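PspGI restriction endonuclease (Pyrococcus sp. GI-H, PDB 3BM3) probably cleaves DNA at a specific sequence as a type II restriction endonuclease, and is captured here bound to its substrate DNA. Local coordinates at residues 31-36 and 57-62; 49-54 and 245-250; 38-43 and 112-117. The protein carries 2 engineered substitutions. All blocks are in the same frame, centred on the assembly; numbering follows the deposited sequence. Where two conformers were deposited one is given.

Overall arrangement
From the N terminus, the chain leaves helix 20-31 and soon lays down the first segment of every contact: 31-36, 38-43 and 49-54. Contact 1 closes first, tying the short helix 33-38 to helix 52-80. Contact 3 closes next, tying the loop 38-43 to the end of helix 85-115. Contact 2 closes last and spans the longest loop, bringing 245-250, which begins on the last residue of strand 243-245, to the start of helix 52-80 and so tying that helix to the C-terminal region. No loop nests in another; all three cross. Contacts 2 and 3 lie closest, about 9 Å between centres, and are joined through Ile-50 and Phe-41.

Contact 1. Residues 31-36 and 57-62; sequences LNVDEL and KMLEEK. With nucleotides of chain A.
A face of the Asn-32 amide receives Glu-35 N: the donor stands 55° out of the carbonyl plane, 3.2 Å from OD1 of Asn-32. This N-cap begins helix 33-38, and the same residue ends the preceding helix in a Schellman motif; asparagine suits both tasks, tolerating positive phi. The other flat group, the Glu-60 carboxylate, takes no part in the contact with 31-36; it lies beside DA6 of chain A, with OE2 of Glu-60 2.9 Å from C8 of DA6 and also in a salt bridge with Arg-161.

The contact itself is apolar. Leu-31 meets selenomethionine Met-58 tip to tip, its CD1 pressed to 3.4 Å from CG of Met-58, tighter than carbons usually pack. The same methyl sits 3.5 Å from CB of Lys-62, which lends its methylenes while NZ goes to Glu-65. Met-58 bends at chi3 (-61°), bringing CE to 3.7 Å from CD2 of Leu-31, and its SE is 3.6 Å from CD1 of Leu-36. The Val-33 and Leu-59 side chains cross at about a right angle, CG2 of Val-33 4.1 Å from CD1 of Leu-59. An alanine at Leu-31 would remove both methyls and would probably loosen the grip on Met-58 and Lys-62. With no hydrogen bond across it, the contact depends on shape and apolar burial, while the Glu-60 charge lies beside the DNA.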
loop_
_atom_site.group_PDB
_atom_site.type_symbol
_atom_site.label_atom_id
_atom_site.label_comp_id
_atom_site.label_asym_id
_atom_site.label_seq_id
_atom_site.Cartn_x
_atom_site.Cartn_y
_atom_site.Cartn_z
ATOM N N LEU C 31 -5.030 30.269 9.394
ATOM C CA LEU C 31 -6.418 29.908 9.678
ATOM C C LEU C 31 -6.860 30.249 11.104
ATOM O O LEU C 31 -8.010 30.021 11.461
ATOM C CB LEU C 31 -6.617 28.400 9.483
ATOM C CG LEU C 31 -6.492 27.889 8.045
ATOM C CD1 LEU C 31 -6.612 26.364 8.038
ATOM C CD2 LEU C 31 -7.533 28.554 7.114
ATOM N N ASN C 32 -5.949 30.764 11.910
ATOM C CA ASN C 32 -6.153 30.861 13.354
ATOM C C ASN C 32 -6.799 29.595 13.916
ATOM O O ASN C 32 -7.836 29.613 14.592
ATOM C CB ASN C 32 -6.934 32.119 13.752
ATOM C CG ASN C 32 -6.713 32.492 15.230
ATOM O OD1 ASN C 32 -6.133 31.700 16.010
ATOM N ND2 ASN C 32 -7.176 33.683 15.628
ATOM N N VAL C 33 -6.152 28.483 13.627
ATOM C CA VAL C 33 -6.596 27.186 14.118
ATOM C C VAL C 33 -6.606 27.112 15.642
ATOM O O VAL C 33 -7.421 26.410 16.220
ATOM C CB VAL C 33 -5.729 26.057 13.528
ATOM C CG1 VAL C 33 -5.849 24.766 14.331
ATOM C CG2 VAL C 33 -6.114 25.850 12.066
ATOM N N ASP C 34 -5.715 27.831 16.301
ATOM C CA ASP C 34 -5.694 27.784 17.751
ATOM C C ASP C 34 -6.986 28.362 18.305
ATOM O O ASP C 34 -7.491 27.870 19.299
ATOM C CB ASP C 34 -4.463 28.451 18.316
ATOM C CG ASP C 34 -3.189 27.688 17.972
ATOM O OD1 ASP C 34 -3.264 26.493 17.549
ATOM O OD2 ASP C 34 -2.105 28.289 18.120
ATOM N N GLU C 35 -7.558 29.337 17.612
ATOM C CA GLU C 35 -8.849 29.877 18.039
ATOM C C GLU C 35 -9.998 28.936 17.676
ATOM O O GLU C 35 -10.968 28.832 18.430
ATOM C CB GLU C 35 -9.062 31.295 17.500
ATOM C CG GLU C 35 -9.949 31.414 16.265
ATOM C CD GLU C 35 -11.431 31.470 16.602
ATOM O OE1 GLU C 35 -11.816 32.239 17.520
ATOM O OE2 GLU C 35 -12.220 30.758 15.934
ATOM N N LEU C 36 -9.911 28.250 16.543
ATOM C CA LEU C 36 -10.874 27.193 16.201
ATOM C C LEU C 36 -10.859 26.065 17.240
ATOM O O LEU C 36 -11.902 25.600 17.687
ATOM C CB LEU C 36 -10.573 26.576 14.838
ATOM C CG LEU C 36 -10.793 27.446 13.606
ATOM C CD1 LEU C 36 -10.212 26.725 12.418
ATOM C CD2 LEU C 36 -12.271 27.763 13.419
ATOM N N LYS C 57 -9.642 18.810 8.125
ATOM C CA LYS C 57 -9.811 18.938 6.690
ATOM C C LYS C 57 -9.408 20.342 6.235
ATOM O O LYS C 57 -8.734 20.493 5.219
ATOM C CB LYS C 57 -11.247 18.628 6.293
ATOM C CG LYS C 57 -11.501 18.561 4.795
ATOM C CD LYS C 57 -12.769 17.765 4.491
ATOM C CE LYS C 57 -13.186 17.798 3.017
ATOM N NZ LYS C 57 -12.845 16.530 2.277
HETATM N N MSE C 58 -9.842 21.351 6.985
HETATM C CA MSE C 58 -9.539 22.743 6.659
HETATM C C MSE C 58 -8.037 22.994 6.729
HETATM O O MSE C 58 -7.471 23.638 5.844
HETATM C CB MSE C 58 -10.321 23.698 7.581
HETATM C CG MSE C 58 -9.467 24.644 8.388
HETATM SE SE MSE C 58 -10.464 26.211 8.909
HETATM C CE MSE C 58 -10.891 26.903 7.130
ATOM N N LEU C 59 -7.403 22.480 7.782
ATOM C CA LEU C 59 -5.987 22.652 7.999
ATOM C C LEU C 59 -5.192 21.907 6.924
ATOM O O LEU C 59 -4.200 22.429 6.377
ATOM C CB LEU C 59 -5.595 22.154 9.408
ATOM C CG LEU C 59 -4.142 22.383 9.832
ATOM C CD1 LEU C 59 -3.664 23.808 9.553
ATOM C CD2 LEU C 59 -3.979 22.040 11.314
ATOM N N GLU C 60 -5.637 20.702 6.634
ATOM C CA GLU C 60 -5.029 19.913 5.597
ATOM C C GLU C 60 -5.058 20.667 4.259
ATOM O O GLU C 60 -4.045 20.787 3.577
ATOM C CB GLU C 60 -5.752 18.578 5.511
ATOM C CG GLU C 60 -5.025 17.564 4.749
ATOM C CD GLU C 60 -5.359 17.598 3.288
ATOM O OE1 GLU C 60 -6.240 18.377 2.870
ATOM O OE2 GLU C 60 -4.725 16.829 2.573
ATOM N N GLU C 61 -6.221 21.214 3.924
ATOM C CA GLU C 61 -6.412 21.893 2.643
ATOM C C GLU C 61 -5.534 23.138 2.563
ATOM O O GLU C 61 -4.868 23.375 1.550
ATOM C CB GLU C 61 -7.890 22.243 2.439
ATOM C CG GLU C 61 -8.729 21.033 2.193
ATOM C CD GLU C 61 -10.212 21.268 2.272
ATOM O OE1 GLU C 61 -10.668 22.262 2.902
ATOM O OE2 GLU C 61 -10.935 20.431 1.685
ATOM N N LYS C 62 -5.486 23.915 3.640
ATOM C CA LYS C 62 -4.688 25.131 3.671
ATOM C C LYS C 62 -3.209 24.826 3.567
ATOM O O LYS C 62 -2.495 25.483 2.792
ATOM C CB LYS C 62 -4.965 25.965 4.921
ATOM C CG LYS C 62 -4.361 27.339 4.869
ATOM C CD LYS C 62 -4.902 28.117 3.634
ATOM C CE LYS C 62 -5.145 29.584 3.849
ATOM N NZ LYS C 62 -5.998 30.103 2.726
ATOM P P DA A 6 -3.105 10.715 -0.860
ATOM O OP1 DA A 6 -4.001 10.318 0.262
ATOM O OP2 DA A 6 -3.706 11.218 -2.126
ATOM O "O5'" DA A 6 -2.102 11.796 -0.265
ATOM C "C5'" DA A 6 -1.282 12.565 -1.131
ATOM C "C4'" DA A 6 -2.009 13.828 -1.509
ATOM O "O4'" DA A 6 -2.062 14.749 -0.392
ATOM C "C3'" DA A 6 -1.372 14.597 -2.665
ATOM O "O3'" DA A 6 -2.389 14.872 -3.619
ATOM C "C2'" DA A 6 -0.870 15.876 -2.017
ATOM C "C1'" DA A 6 -1.872 16.054 -0.901
ATOM N N9 DA A 6 -1.452 16.919 0.201
ATOM C C8 DA A 6 -2.247 17.345 1.233
ATOM N N7 DA A 6 -1.636 18.129 2.083
ATOM C C5 DA A 6 -0.347 18.225 1.583
ATOM C C6 DA A 6 0.785 18.921 2.032
ATOM N N6 DA A 6 0.797 19.678 3.134
ATOM N N1 DA A 6 1.917 18.817 1.303
ATOM C C2 DA A 6 1.897 18.059 0.197
ATOM N N3 DA A 6 0.894 17.357 -0.326
ATOM C C4 DA A 6 -0.216 17.483 0.423
#

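Contact 2. Residues 49-54 and 245-250; sequences VITPSR and RFSDIF
Residues 49-51 run extended until Pro-52 starts helix 52-80, and 245-250 make the same change, from the strand end at Arg-245 through residues of helical backbone angles into the helix that includes 249-250. The two come closest where CA of Pro-52 and CA of Ser-247 are 4.9 Å apart. Proline fits the first helical turn, where its missing N-H costs no helical bond. Thr-51 caps this start. With OG1 held between the backbone N and the carbonyl carbon (chi1 62°), it takes the N-H of Arg-54 at 3.0 Å from Arg-54 N to Thr-51 OG1, nearly straight at 162°.

A second N-H of the first turn is claimed from across the contact: Ser-53 N donates to Ser-247 OG at 2.9 Å and 155°. A small hydroxyl is what this tight approach admits, and Asp-216 OD2 is also hydrogen-bonded to it, so the buried oxygen is held by two partners. Pro-52 and Phe-250 slide past each other in opposite directions, with Pro-52 CB 3.5 Å from CE2 of Phe-250. Phe-246 receives Pro-52 O at its ring edge, 3.8 Å from CE2, while its CD2 comes within 3.5 Å of Ser-53 CA. One face of the Phe-250 ring is covered by Ile-249, whose CG2 lies over the centre.

Around this core, Ser-53 OG is bonded to the backbone N of Asp-216, at the start of helix 216-227. Phe-246 meets Phe-192 edge-to-face and reaches Val-190 of strand 186-191. Helix 85-115 completes the packing, with Leu-111 against both Pro-52 and Phe-250, so that helix 52-80 begins wedged between it, helix 216-227 and the end of strand 243-245.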
loop_
_atom_site.group_PDB
_atom_site.type_symbol
_atom_site.label_atom_id
_atom_site.label_comp_id
_atom_site.label_asym_id
_atom_site.label_seq_id
_atom_site.Cartn_x
_atom_site.Cartn_y
_atom_site.Cartn_z
ATOM N N VAL C 49 -21.029 23.211 13.396
ATOM C CA VAL C 49 -20.237 22.813 14.553
ATOM C C VAL C 49 -18.779 22.654 14.153
ATOM O O VAL C 49 -18.472 22.074 13.118
ATOM C CB VAL C 49 -20.722 21.466 15.148
ATOM C CG1 VAL C 49 -19.841 21.028 16.277
ATOM C CG2 VAL C 49 -22.165 21.588 15.626
ATOM N N ILE C 50 -17.898 23.193 14.984
ATOM C CA ILE C 50 -16.456 23.042 14.815
ATOM C C ILE C 50 -16.061 21.677 15.321
ATOM O O ILE C 50 -16.045 21.418 16.514
ATOM C CB ILE C 50 -15.677 24.129 15.585
ATOM C CG1 ILE C 50 -16.067 25.498 15.040
ATOM C CG2 ILE C 50 -14.153 23.904 15.444
ATOM C CD1 ILE C 50 -15.729 26.619 15.969
ATOM N N THR C 51 -15.790 20.783 14.395
ATOM C CA THR C 51 -15.421 19.428 14.771
ATOM C C THR C 51 -13.952 19.182 14.451
ATOM O O THR C 51 -13.379 19.866 13.598
ATOM C CB THR C 51 -16.221 18.430 13.991
ATOM O OG1 THR C 51 -15.935 18.560 12.587
ATOM C CG2 THR C 51 -17.722 18.611 14.267
ATOM N N PRO C 52 -13.346 18.176 15.116
ATOM C CA PRO C 52 -12.003 17.786 14.740
ATOM C C PRO C 52 -11.863 17.501 13.254
ATOM O O PRO C 52 -10.864 17.896 12.646
ATOM C CB PRO C 52 -11.774 16.542 15.595
ATOM C CG PRO C 52 -12.566 16.806 16.844
ATOM C CD PRO C 52 -13.817 17.420 16.298
ATOM N N SER C 53 -12.836 16.807 12.663
ATOM C CA SER C 53 -12.712 16.422 11.258
ATOM C C SER C 53 -12.711 17.698 10.398
ATOM O O SER C 53 -11.926 17.814 9.471
ATOM C CB SER C 53 -13.817 15.464 10.843
ATOM O OG SER C 53 -13.591 14.887 9.559
ATOM N N ARG C 54 -13.587 18.651 10.706
ATOM C CA ARG C 54 -13.604 19.883 9.935
ATOM C C ARG C 54 -12.321 20.688 10.075
ATOM O O ARG C 54 -11.847 21.245 9.110
ATOM C CB ARG C 54 -14.812 20.729 10.285
ATOM C CG ARG C 54 -16.060 20.095 9.798
ATOM C CD ARG C 54 -17.238 20.943 10.144
ATOM N NE ARG C 54 -18.446 20.455 9.479
ATOM C CZ ARG C 54 -19.605 20.172 10.078
ATOM N NH1 ARG C 54 -19.760 20.313 11.393
ATOM N NH2 ARG C 54 -20.633 19.743 9.352
ATOM N N ARG C 245 -17.000 8.171 13.416
ATOM C CA ARG C 245 -16.487 9.347 12.757
ATOM C C ARG C 245 -15.112 9.675 13.308
ATOM O O ARG C 245 -14.838 9.538 14.496
ATOM C CB ARG C 245 -17.435 10.525 13.019
ATOM C CG ARG C 245 -18.771 10.384 12.435
ATOM C CD ARG C 245 -19.597 11.600 12.842
ATOM N NE ARG C 245 -20.870 11.688 12.120
ATOM C CZ ARG C 245 -22.005 11.086 12.493
ATOM N NH1 ARG C 245 -22.045 10.327 13.588
ATOM N NH2 ARG C 245 -23.113 11.241 11.768
ATOM N N PHE C 246 -14.261 10.197 12.435
ATOM C CA PHE C 246 -12.975 10.730 12.841
ATOM C C PHE C 246 -13.087 11.635 14.064
ATOM O O PHE C 246 -12.310 11.547 14.998
ATOM C CB PHE C 246 -12.374 11.506 11.677
ATOM C CG PHE C 246 -11.096 12.208 12.023
ATOM C CD1 PHE C 246 -9.894 11.539 11.958
ATOM C CD2 PHE C 246 -11.097 13.525 12.448
ATOM C CE1 PHE C 246 -8.716 12.191 12.252
ATOM C CE2 PHE C 246 -9.910 14.171 12.763
ATOM C CZ PHE C 246 -8.730 13.491 12.658
ATOM N N SER C 247 -14.082 12.498 14.067
ATOM C CA SER C 247 -14.194 13.425 15.161
ATOM C C SER C 247 -14.337 12.756 16.497
ATOM O O SER C 247 -14.039 13.365 17.537
ATOM C CB SER C 247 -15.364 14.364 14.908
ATOM O OG SER C 247 -15.002 15.267 13.901
ATOM N N ASP C 248 -14.853 11.528 16.491
ATOM C CA ASP C 248 -15.142 10.821 17.724
ATOM C C ASP C 248 -13.908 10.244 18.372
ATOM O O ASP C 248 -13.950 9.835 19.549
ATOM C CB ASP C 248 -16.047 9.621 17.461
ATOM C CG ASP C 248 -17.427 9.991 17.033
ATOM O OD1 ASP C 248 -17.778 11.150 17.097
ATOM O OD2 ASP C 248 -18.148 9.072 16.614
ATOM N N ILE C 249 -12.801 10.165 17.636
ATOM C CA ILE C 249 -11.693 9.390 18.153
ATOM C C ILE C 249 -11.110 10.036 19.418
ATOM O O ILE C 249 -10.612 9.364 20.281
ATOM C CB ILE C 249 -10.612 9.139 17.106
ATOM C CG1 ILE C 249 -9.669 8.031 17.575
ATOM C CG2 ILE C 249 -9.867 10.457 16.741
ATOM C CD1 ILE C 249 -8.719 7.505 16.510
ATOM N N PHE C 250 -11.187 11.340 19.524
ATOM C CA PHE C 250 -10.541 12.048 20.614
ATOM C C PHE C 250 -11.205 11.767 21.943
ATOM O O PHE C 250 -10.536 11.363 22.908
ATOM C CB PHE C 250 -10.447 13.517 20.251
ATOM C CG PHE C 250 -9.697 13.695 18.975
ATOM C CD1 PHE C 250 -8.338 13.517 18.952
ATOM C CD2 PHE C 250 -10.364 13.853 17.768
ATOM C CE1 PHE C 250 -7.653 13.593 17.776
ATOM C CE2 PHE C 250 -9.685 13.925 16.590
ATOM C CZ PHE C 250 -8.326 13.792 16.587
#

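Contact 3. Residues 38-43 and 112-117; sequences DRLFEK and LNKFGI
A type II beta turn, Arg-39 to Glu-42, rests against the end of helix 85-115, which stops in a Schellman motif. The first shell is built round the tip of Phe-115. CE2 of Phe-41 arrives at the edge of that ring, near its plane, 3.7 Å from CZ of Phe-115, and the two side chains cross obliquely. From another direction Leu-40 crosses Phe-115 at about a right angle, its CD2 3.8 Å from the same CZ. That methyl also reaches the aliphatic part of Lys-114, 4.1 Å from CG. Long, flexible lysine suits this exposed rim: with chi2 and chi4 bent, its chain crosses Asp-38, CE lying 3.9 Å from Asp-38 N, and NZ makes a weak hydrogen bond to Leu-37 O. The Asp-38 carboxylate is nearby but not paired with NZ, so any attraction between them would be loose.

Further out, the turn puts Phe-41 at positive phi (73°), an uncommon conformation for a residue with a bulky side chain, and closes with Glu-42 N 3.0 Å from Arg-39 O. At the helix end, Gly-116, with no side chain to crowd a phi of 71°, lets the helix stop with Ile-117 N bonded to Leu-112 O at 2.9 Å. Phe-115 is backed by Phe-250, the two ring planes nearly parallel, and by Ile-254, while Leu-40 and Phe-41 both lean on Pro-52 of helix 52-80. Backbone bonds of Ile-50 with Phe-41 and Glu-42 join the turn to the chain just before helix 52-80. Arg-39 straps the loop together, its NH1 in a salt bridge 2.9 Å from OE1 of Glu-42, and its NH2 donating to Lys-43 O at 3.1 Å, in the guanidinium plane and almost perfectly straight at 178°.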
loop_
_atom_site.group_PDB
_atom_site.type_symbol
_atom_site.label_atom_id
_atom_site.label_comp_id
_atom_site.label_asym_id
_atom_site.label_seq_id
_atom_site.Cartn_x
_atom_site.Cartn_y
_atom_site.Cartn_z
ATOM N N ASP C 38 -9.998 26.243 20.304
ATOM C CA ASP C 38 -10.637 26.806 21.509
ATOM C C ASP C 38 -12.163 26.698 21.476
ATOM O O ASP C 38 -12.817 26.747 22.522
ATOM C CB ASP C 38 -10.327 28.291 21.659
ATOM C CG ASP C 38 -8.888 28.572 21.975
ATOM O OD1 ASP C 38 -8.165 27.653 22.415
ATOM O OD2 ASP C 38 -8.481 29.725 21.748
ATOM N N ARG C 39 -12.708 26.584 20.269
ATOM C CA ARG C 39 -14.144 26.555 20.039
ATOM C C ARG C 39 -14.625 25.159 19.616
ATOM O O ARG C 39 -15.702 25.014 19.051
ATOM C CB ARG C 39 -14.483 27.580 18.964
ATOM C CG ARG C 39 -14.181 29.027 19.388
ATOM C CD ARG C 39 -15.066 30.033 18.663
ATOM N NE ARG C 39 -16.474 29.629 18.682
ATOM C CZ ARG C 39 -17.260 29.647 19.759
ATOM N NH1 ARG C 39 -16.805 30.070 20.937
ATOM N NH2 ARG C 39 -18.521 29.253 19.658
ATOM N N LEU C 40 -13.829 24.140 19.911
ATOM C CA LEU C 40 -14.125 22.763 19.484
ATOM C C LEU C 40 -15.500 22.329 20.021
ATOM O O LEU C 40 -15.805 22.547 21.204
ATOM C CB LEU C 40 -13.044 21.813 19.997
ATOM C CG LEU C 40 -12.443 20.717 19.103
ATOM C CD1 LEU C 40 -12.760 20.783 17.634
ATOM C CD2 LEU C 40 -10.943 20.635 19.373
ATOM N N PHE C 41 -16.309 21.776 19.117
ATOM C CA PHE C 41 -17.650 21.227 19.387
ATOM C C PHE C 41 -18.703 22.298 19.645
ATOM O O PHE C 41 -19.842 21.993 20.033
ATOM C CB PHE C 41 -17.605 20.190 20.501
ATOM C CG PHE C 41 -16.720 19.062 20.202
ATOM C CD1 PHE C 41 -16.969 18.267 19.088
ATOM C CD2 PHE C 41 -15.630 18.783 21.003
ATOM C CE1 PHE C 41 -16.165 17.201 18.805
ATOM C CE2 PHE C 41 -14.812 17.719 20.711
ATOM C CZ PHE C 41 -15.063 16.932 19.614
ATOM N N GLU C 42 -18.320 23.544 19.385
ATOM C CA GLU C 42 -19.224 24.667 19.463
ATOM C C GLU C 42 -19.539 25.085 18.026
ATOM O O GLU C 42 -18.823 24.731 17.093
ATOM C CB GLU C 42 -18.576 25.782 20.296
ATOM C CG GLU C 42 -18.234 25.301 21.724
ATOM C CD GLU C 42 -17.354 26.248 22.525
ATOM O OE1 GLU C 42 -17.266 27.454 22.180
ATOM O OE2 GLU C 42 -16.752 25.775 23.523
ATOM N N LYS C 43 -20.639 25.804 17.834
ATOM C CA LYS C 43 -20.987 26.312 16.505
ATOM C C LYS C 43 -20.058 27.458 16.110
ATOM O O LYS C 43 -19.671 28.261 16.956
ATOM C CB LYS C 43 -22.455 26.768 16.466
ATOM C CG LYS C 43 -23.461 25.622 16.650
ATOM C CD LYS C 43 -24.791 25.912 15.952
ATOM C CE LYS C 43 -25.711 24.665 15.895
ATOM N NZ LYS C 43 -25.116 23.550 15.096
ATOM N N LEU C 112 -4.602 15.770 19.170
ATOM C CA LEU C 112 -4.243 15.042 20.378
ATOM C C LEU C 112 -3.792 16.010 21.483
ATOM O O LEU C 112 -4.226 15.929 22.618
ATOM C CB LEU C 112 -3.155 14.017 20.081
ATOM C CG LEU C 112 -3.620 12.817 19.222
ATOM C CD1 LEU C 112 -2.413 11.920 18.984
ATOM C CD2 LEU C 112 -4.801 11.994 19.821
ATOM N N ASN C 113 -2.924 16.939 21.132
ATOM C CA ASN C 113 -2.374 17.882 22.096
ATOM C C ASN C 113 -3.464 18.687 22.744
ATOM O O ASN C 113 -3.469 18.877 23.959
ATOM C CB ASN C 113 -1.394 18.832 21.426
ATOM C CG ASN C 113 -0.108 18.155 21.063
ATOM O OD1 ASN C 113 0.173 17.054 21.530
ATOM N ND2 ASN C 113 0.686 18.810 20.243
ATOM N N LYS C 114 -4.401 19.149 21.921
ATOM C CA LYS C 114 -5.492 19.988 22.388
ATOM C C LYS C 114 -6.309 19.270 23.455
ATOM O O LYS C 114 -6.700 19.884 24.444
ATOM C CB LYS C 114 -6.392 20.422 21.224
ATOM C CG LYS C 114 -7.543 21.366 21.636
ATOM C CD LYS C 114 -7.000 22.673 22.217
ATOM C CE LYS C 114 -8.099 23.683 22.563
ATOM N NZ LYS C 114 -9.185 23.079 23.382
ATOM N N PHE C 115 -6.524 17.967 23.266
ATOM C CA PHE C 115 -7.268 17.159 24.206
ATOM C C PHE C 115 -6.428 16.642 25.365
ATOM O O PHE C 115 -6.967 15.992 26.253
ATOM C CB PHE C 115 -7.946 15.994 23.482
ATOM C CG PHE C 115 -9.065 16.405 22.590
ATOM C CD1 PHE C 115 -10.327 16.615 23.097
ATOM C CD2 PHE C 115 -8.865 16.611 21.263
ATOM C CE1 PHE C 115 -11.363 17.014 22.258
ATOM C CE2 PHE C 115 -9.872 17.005 20.430
ATOM C CZ PHE C 115 -11.130 17.204 20.914
ATOM N N GLY C 116 -5.132 16.943 25.364
ATOM C CA GLY C 116 -4.208 16.496 26.405
ATOM C C GLY C 116 -3.943 15.015 26.326
ATOM O O GLY C 116 -3.630 14.395 27.325
ATOM N N ILE C 117 -4.125 14.429 25.148
ATOM C CA ILE C 117 -3.917 13.011 24.979
ATOM C C ILE C 117 -2.449 12.833 24.782
ATOM O O ILE C 117 -1.887 13.329 23.800
ATOM C CB ILE C 117 -4.697 12.450 23.784
ATOM C CG1 ILE C 117 -6.203 12.611 24.045
ATOM C CG2 ILE C 117 -4.317 10.980 23.476
ATOM C CD1 ILE C 117 -7.057 12.415 22.807
#